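Local structure of hypothetical protein (Clostridium sporogenes ATCC 15579, 4QRK) at residues P10-P19 with K44-N55. The protein is of unknown function but, as a right-handed beta-helix protein with a LiaF-like C-terminal region, is possibly involved in cell adhesion. Residues are numbered along the deposited sequence; the frame is centred on the assembly and turned at random. Where two conformers were deposited one is given.
Sequences PKEEIKIVEP and KLMKGKFIYSEN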
loop_
_atom_site.group_PDB
_atom_site.type_symbol
_atom_site.label_atom_id
_atom_site.label_comp_id
_atom_site.label_asym_id
_atom_site.label_seq_id
_atom_site.Cartn_x
_atom_site.Cartn_y
_atom_site.Cartn_z
ATOM N N PRO A 10 -14.929 -20.737 -4.187
ATOM C CA PRO A 10 -14.281 -20.176 -2.995
ATOM C C PRO A 10 -15.297 -19.479 -2.095
ATOM O O PRO A 10 -16.386 -19.117 -2.554
ATOM C CB PRO A 10 -13.287 -19.182 -3.581
ATOM C CG PRO A 10 -13.883 -18.766 -4.897
ATOM C CD PRO A 10 -14.628 -19.972 -5.412
ATOM N N LYS A 11 -14.950 -19.278 -0.828
ATOM C CA LYS A 11 -15.761 -18.432 0.053
ATOM C C LYS A 11 -15.696 -16.981 -0.386
ATOM O O LYS A 11 -14.634 -16.487 -0.788
ATOM C CB LYS A 11 -15.260 -18.538 1.492
ATOM C CG LYS A 11 -15.380 -19.940 2.118
ATOM C CD LYS A 11 -16.821 -20.206 2.558
ATOM C CE LYS A 11 -17.028 -21.628 3.038
ATOM N NZ LYS A 11 -16.188 -21.922 4.209
ATOM N N GLU A 12 -16.828 -16.297 -0.291
ATOM C CA GLU A 12 -16.893 -14.861 -0.539
ATOM C C GLU A 12 -17.607 -14.154 0.567
ATOM O O GLU A 12 -18.668 -14.608 1.006
ATOM C CB GLU A 12 -17.585 -14.569 -1.876
ATOM C CG GLU A 12 -16.890 -15.225 -3.058
ATOM C CD GLU A 12 -17.430 -14.770 -4.406
ATOM O OE1 GLU A 12 -18.126 -13.735 -4.478
ATOM O OE2 GLU A 12 -17.156 -15.467 -5.399
ATOM N N GLU A 13 -17.022 -13.036 1.002
ATOM C CA GLU A 13 -17.523 -12.282 2.143
ATOM C C GLU A 13 -17.317 -10.823 1.918
ATOM O O GLU A 13 -16.304 -10.428 1.321
ATOM C CB GLU A 13 -16.712 -12.570 3.407
ATOM C CG GLU A 13 -16.578 -14.007 3.781
ATOM C CD GLU A 13 -15.662 -14.198 4.976
ATOM O OE1 GLU A 13 -14.742 -13.372 5.181
ATOM O OE2 GLU A 13 -15.871 -15.189 5.706
ATOM N N ILE A 14 -18.260 -10.052 2.424
ATOM C CA ILE A 14 -18.143 -8.611 2.497
ATOM C C ILE A 14 -17.992 -8.200 3.960
ATOM O O ILE A 14 -18.636 -8.774 4.853
ATOM C CB ILE A 14 -19.381 -7.909 1.917
ATOM C CG1 ILE A 14 -19.671 -8.387 0.497
ATOM C CG2 ILE A 14 -19.205 -6.419 1.944
ATOM C CD1 ILE A 14 -18.611 -8.078 -0.496
ATOM N N LYS A 15 -17.145 -7.215 4.198
ATOM C CA LYS A 15 -16.973 -6.652 5.546
ATOM C C LYS A 15 -17.063 -5.168 5.381
ATOM O O LYS A 15 -16.481 -4.613 4.460
ATOM C CB LYS A 15 -15.627 -7.059 6.105
ATOM C CG LYS A 15 -15.512 -8.596 6.228
ATOM C CD LYS A 15 -14.303 -9.028 7.057
ATOM C CE LYS A 15 -14.107 -10.554 7.082
ATOM N NZ LYS A 15 -15.206 -11.202 7.841
ATOM N N ILE A 16 -17.816 -4.533 6.255
ATOM C CA ILE A 16 -18.004 -3.095 6.220
ATOM C C ILE A 16 -17.736 -2.570 7.616
ATOM O O ILE A 16 -18.252 -3.101 8.594
ATOM C CB ILE A 16 -19.434 -2.763 5.845
ATOM C CG1 ILE A 16 -19.691 -3.122 4.391
ATOM C CG2 ILE A 16 -19.724 -1.281 6.083
ATOM C CD1 ILE A 16 -21.140 -3.194 4.049
ATOM N N VAL A 17 -16.931 -1.526 7.700
ATOM C CA VAL A 17 -16.554 -0.942 8.979
ATOM C C VAL A 17 -17.031 0.514 9.046
ATOM O O VAL A 17 -16.719 1.303 8.160
ATOM C CB VAL A 17 -15.040 -1.016 9.172
ATOM C CG1 VAL A 17 -14.640 -0.326 10.474
ATOM C CG2 VAL A 17 -14.591 -2.475 9.132
ATOM N N GLU A 18 -17.813 0.860 10.078
ATOM C CA GLU A 18 -18.247 2.264 10.284
ATOM C C GLU A 18 -17.259 2.974 11.205
ATOM O O GLU A 18 -16.634 2.340 12.043
ATOM C CB GLU A 18 -19.624 2.335 10.950
ATOM C CG GLU A 18 -20.659 1.410 10.367
ATOM C CD GLU A 18 -21.842 2.154 9.821
ATOM O OE1 GLU A 18 -21.660 3.290 9.333
ATOM O OE2 GLU A 18 -22.956 1.603 9.882
ATOM N N PRO A 19 -17.112 4.295 11.071
ATOM C CA PRO A 19 -16.023 4.888 11.878
ATOM C C PRO A 19 -16.232 4.813 13.396
ATOM O O PRO A 19 -15.251 4.646 14.124
ATOM C CB PRO A 19 -15.965 6.343 11.407
ATOM C CG PRO A 19 -17.251 6.583 10.637
ATOM C CD PRO A 19 -17.714 5.249 10.123
ATOM N N LYS A 44 -18.384 4.773 4.205
ATOM C CA LYS A 44 -18.070 4.414 5.586
ATOM C C LYS A 44 -16.534 4.387 5.717
ATOM O O LYS A 44 -15.845 4.957 4.895
ATOM C CB LYS A 44 -18.703 3.060 5.956
ATOM C CG LYS A 44 -20.259 2.946 5.748
ATOM C CD LYS A 44 -21.029 4.063 6.450
ATOM C CE LYS A 44 -22.557 3.953 6.204
ATOM N NZ LYS A 44 -23.042 2.536 6.368
ATOM N N LEU A 45 -15.990 3.752 6.747
ATOM C CA LEU A 45 -14.544 3.772 6.942
ATOM C C LEU A 45 -13.819 2.910 5.895
ATOM O O LEU A 45 -12.838 3.347 5.267
ATOM C CB LEU A 45 -14.208 3.301 8.353
ATOM C CG LEU A 45 -12.819 3.699 8.853
ATOM C CD1 LEU A 45 -12.885 5.056 9.487
ATOM C CD2 LEU A 45 -12.269 2.690 9.841
HETATM N N MSE A 46 -14.332 1.696 5.722
HETATM C CA MSE A 46 -13.771 0.699 4.833
HETATM C C MSE A 46 -14.860 -0.289 4.443
HETATM O O MSE A 46 -15.739 -0.598 5.260
HETATM C CB MSE A 46 -12.657 -0.052 5.572
HETATM C CG MSE A 46 -11.994 -1.164 4.795
HETATM SE SE MSE A 46 -12.633 -2.975 5.232
HETATM C CE MSE A 46 -11.753 -3.934 3.849
ATOM N N LYS A 47 -14.797 -0.785 3.202
ATOM C CA LYS A 47 -15.626 -1.873 2.749
ATOM C C LYS A 47 -14.693 -2.803 2.025
ATOM O O LYS A 47 -13.817 -2.376 1.259
ATOM C CB LYS A 47 -16.726 -1.376 1.808
ATOM C CG LYS A 47 -17.530 -2.516 1.180
ATOM C CD LYS A 47 -18.578 -2.061 0.182
ATOM C CE LYS A 47 -17.983 -1.580 -1.140
ATOM N NZ LYS A 47 -18.050 -0.068 -1.307
ATOM N N GLY A 48 -14.857 -4.086 2.252
ATOM C CA GLY A 48 -14.020 -5.038 1.564
ATOM C C GLY A 48 -14.776 -6.259 1.121
ATOM O O GLY A 48 -15.722 -6.694 1.785
ATOM N N LYS A 49 -14.361 -6.802 -0.017
ATOM C CA LYS A 49 -14.797 -8.118 -0.464
ATOM C C LYS A 49 -13.599 -9.084 -0.474
ATOM O O LYS A 49 -12.559 -8.802 -1.081
ATOM C CB LYS A 49 -15.399 -8.020 -1.870
ATOM C CG LYS A 49 -16.002 -9.346 -2.347
ATOM C CD LYS A 49 -16.471 -9.251 -3.784
ATOM C CE LYS A 49 -17.095 -10.549 -4.254
ATOM N NZ LYS A 49 -17.481 -10.497 -5.688
ATOM N N PHE A 50 -13.769 -10.214 0.195
ATOM C CA PHE A 50 -12.679 -11.147 0.441
ATOM C C PHE A 50 -13.093 -12.450 -0.180
ATOM O O PHE A 50 -14.229 -12.925 0.037
ATOM C CB PHE A 50 -12.462 -11.295 1.957
ATOM C CG PHE A 50 -12.187 -9.997 2.622
ATOM C CD1 PHE A 50 -10.898 -9.533 2.740
ATOM C CD2 PHE A 50 -13.220 -9.189 3.028
ATOM C CE1 PHE A 50 -10.623 -8.325 3.328
ATOM C CE2 PHE A 50 -12.969 -7.979 3.607
ATOM C CZ PHE A 50 -11.636 -7.532 3.752
ATOM N N ILE A 51 -12.190 -12.989 -0.999
ATOM C CA ILE A 51 -12.405 -14.265 -1.685
ATOM C C ILE A 51 -11.278 -15.210 -1.333
ATOM O O ILE A 51 -10.099 -14.865 -1.458
ATOM C CB ILE A 51 -12.478 -14.087 -3.168
ATOM C CG1 ILE A 51 -13.634 -13.147 -3.495
ATOM C CG2 ILE A 51 -12.710 -15.422 -3.881
ATOM C CD1 ILE A 51 -13.598 -12.696 -4.973
ATOM N N TYR A 52 -11.626 -16.380 -0.823
ATOM C CA TYR A 52 -10.590 -17.301 -0.343
ATOM C C TYR A 52 -11.029 -18.749 -0.555
ATOM O O TYR A 52 -12.159 -19.093 -0.260
ATOM C CB TYR A 52 -10.186 -16.994 1.137
ATOM C CG TYR A 52 -11.295 -17.029 2.157
ATOM C CD1 TYR A 52 -12.083 -15.921 2.406
ATOM C CD2 TYR A 52 -11.548 -18.182 2.882
ATOM C CE1 TYR A 52 -13.131 -15.984 3.334
ATOM C CE2 TYR A 52 -12.566 -18.243 3.818
ATOM C CZ TYR A 52 -13.353 -17.133 4.030
ATOM O OH TYR A 52 -14.359 -17.201 4.951
ATOM N N SER A 53 -10.143 -19.584 -1.102
ATOM C CA SER A 53 -10.500 -20.950 -1.429
ATOM C C SER A 53 -10.172 -21.944 -0.323
ATOM O O SER A 53 -10.640 -23.073 -0.343
ATOM C CB SER A 53 -9.791 -21.365 -2.702
ATOM O OG SER A 53 -8.416 -21.236 -2.535
ATOM N N GLU A 54 -9.365 -21.526 0.639
ATOM C CA GLU A 54 -8.944 -22.394 1.723
ATOM C C GLU A 54 -9.507 -21.789 2.992
ATOM O O GLU A 54 -9.274 -20.612 3.275
ATOM C CB GLU A 54 -7.409 -22.442 1.816
ATOM C CG GLU A 54 -6.720 -22.657 0.500
ATOM C CD GLU A 54 -7.268 -23.858 -0.246
ATOM O OE1 GLU A 54 -7.281 -24.968 0.312
ATOM O OE2 GLU A 54 -7.716 -23.682 -1.395
ATOM N N ASN A 55 -10.233 -22.594 3.764
ATOM C CA ASN A 55 -10.872 -22.098 4.978
ATOM C C ASN A 55 -9.880 -21.538 5.955
ATOM O O ASN A 55 -10.183 -20.607 6.682
ATOM C CB ASN A 55 -11.751 -23.188 5.638
ATOM C CG ASN A 55 -12.974 -23.488 4.828
ATOM O OD1 ASN A 55 -13.451 -22.634 4.074
ATOM N ND2 ASN A 55 -13.487 -24.699 4.948
#
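With chi1 at 57°, Y52 carries its ring between its own backbone N and carbonyl carbon, which brings the ring against strand 11-17, where it meets both K11 and E13. K11 covers one face: its CB lies 3.6 Å from the centroid of the Y52 ring in a CH-pi contact, offset toward the rim. Bends at chi2 and chi4 then bring the ammonium group to N55, and K11 NZ donates to N55 OD1 (2.8 Å) from above the amide plane. E13 comes to the ring edge with its carboxylate steeply turned against the ring, 80° between planes. The phenol Y52 OH donates to E13 OE2 at 2.6 Å, reaching it from above the carboxylate plane; the same oxygen also pairs with K58, which probably favours the ionised carboxylate.

The strands run antiparallel in unbroken register from K11-Y52 to V17-M46, and 11-17 is the edge strand of the sheet, an antiparallel extension at the N-terminal end of the right-handed beta-helix. Strand 46-52 separates it from strand 91-98. Where the pairing ends, L45 and M46 both face V17 in a classic beta bulge: V17 O accepts from L45 N at 2.9 Å and only weakly from M46 N. On the face that carries F50 and M46, which pack on I74 of strand 69-75, the K15 chain passes the F50 ring obliquely, K15 CG standing 3.7 Å from F50 CE2, while W93 meets that ring edge-to-face. On the face of E12, I14 and K49, the fully extended K49 forms a long salt bridge to E12, 3.5 Å between K49 NZ and E12 OE1.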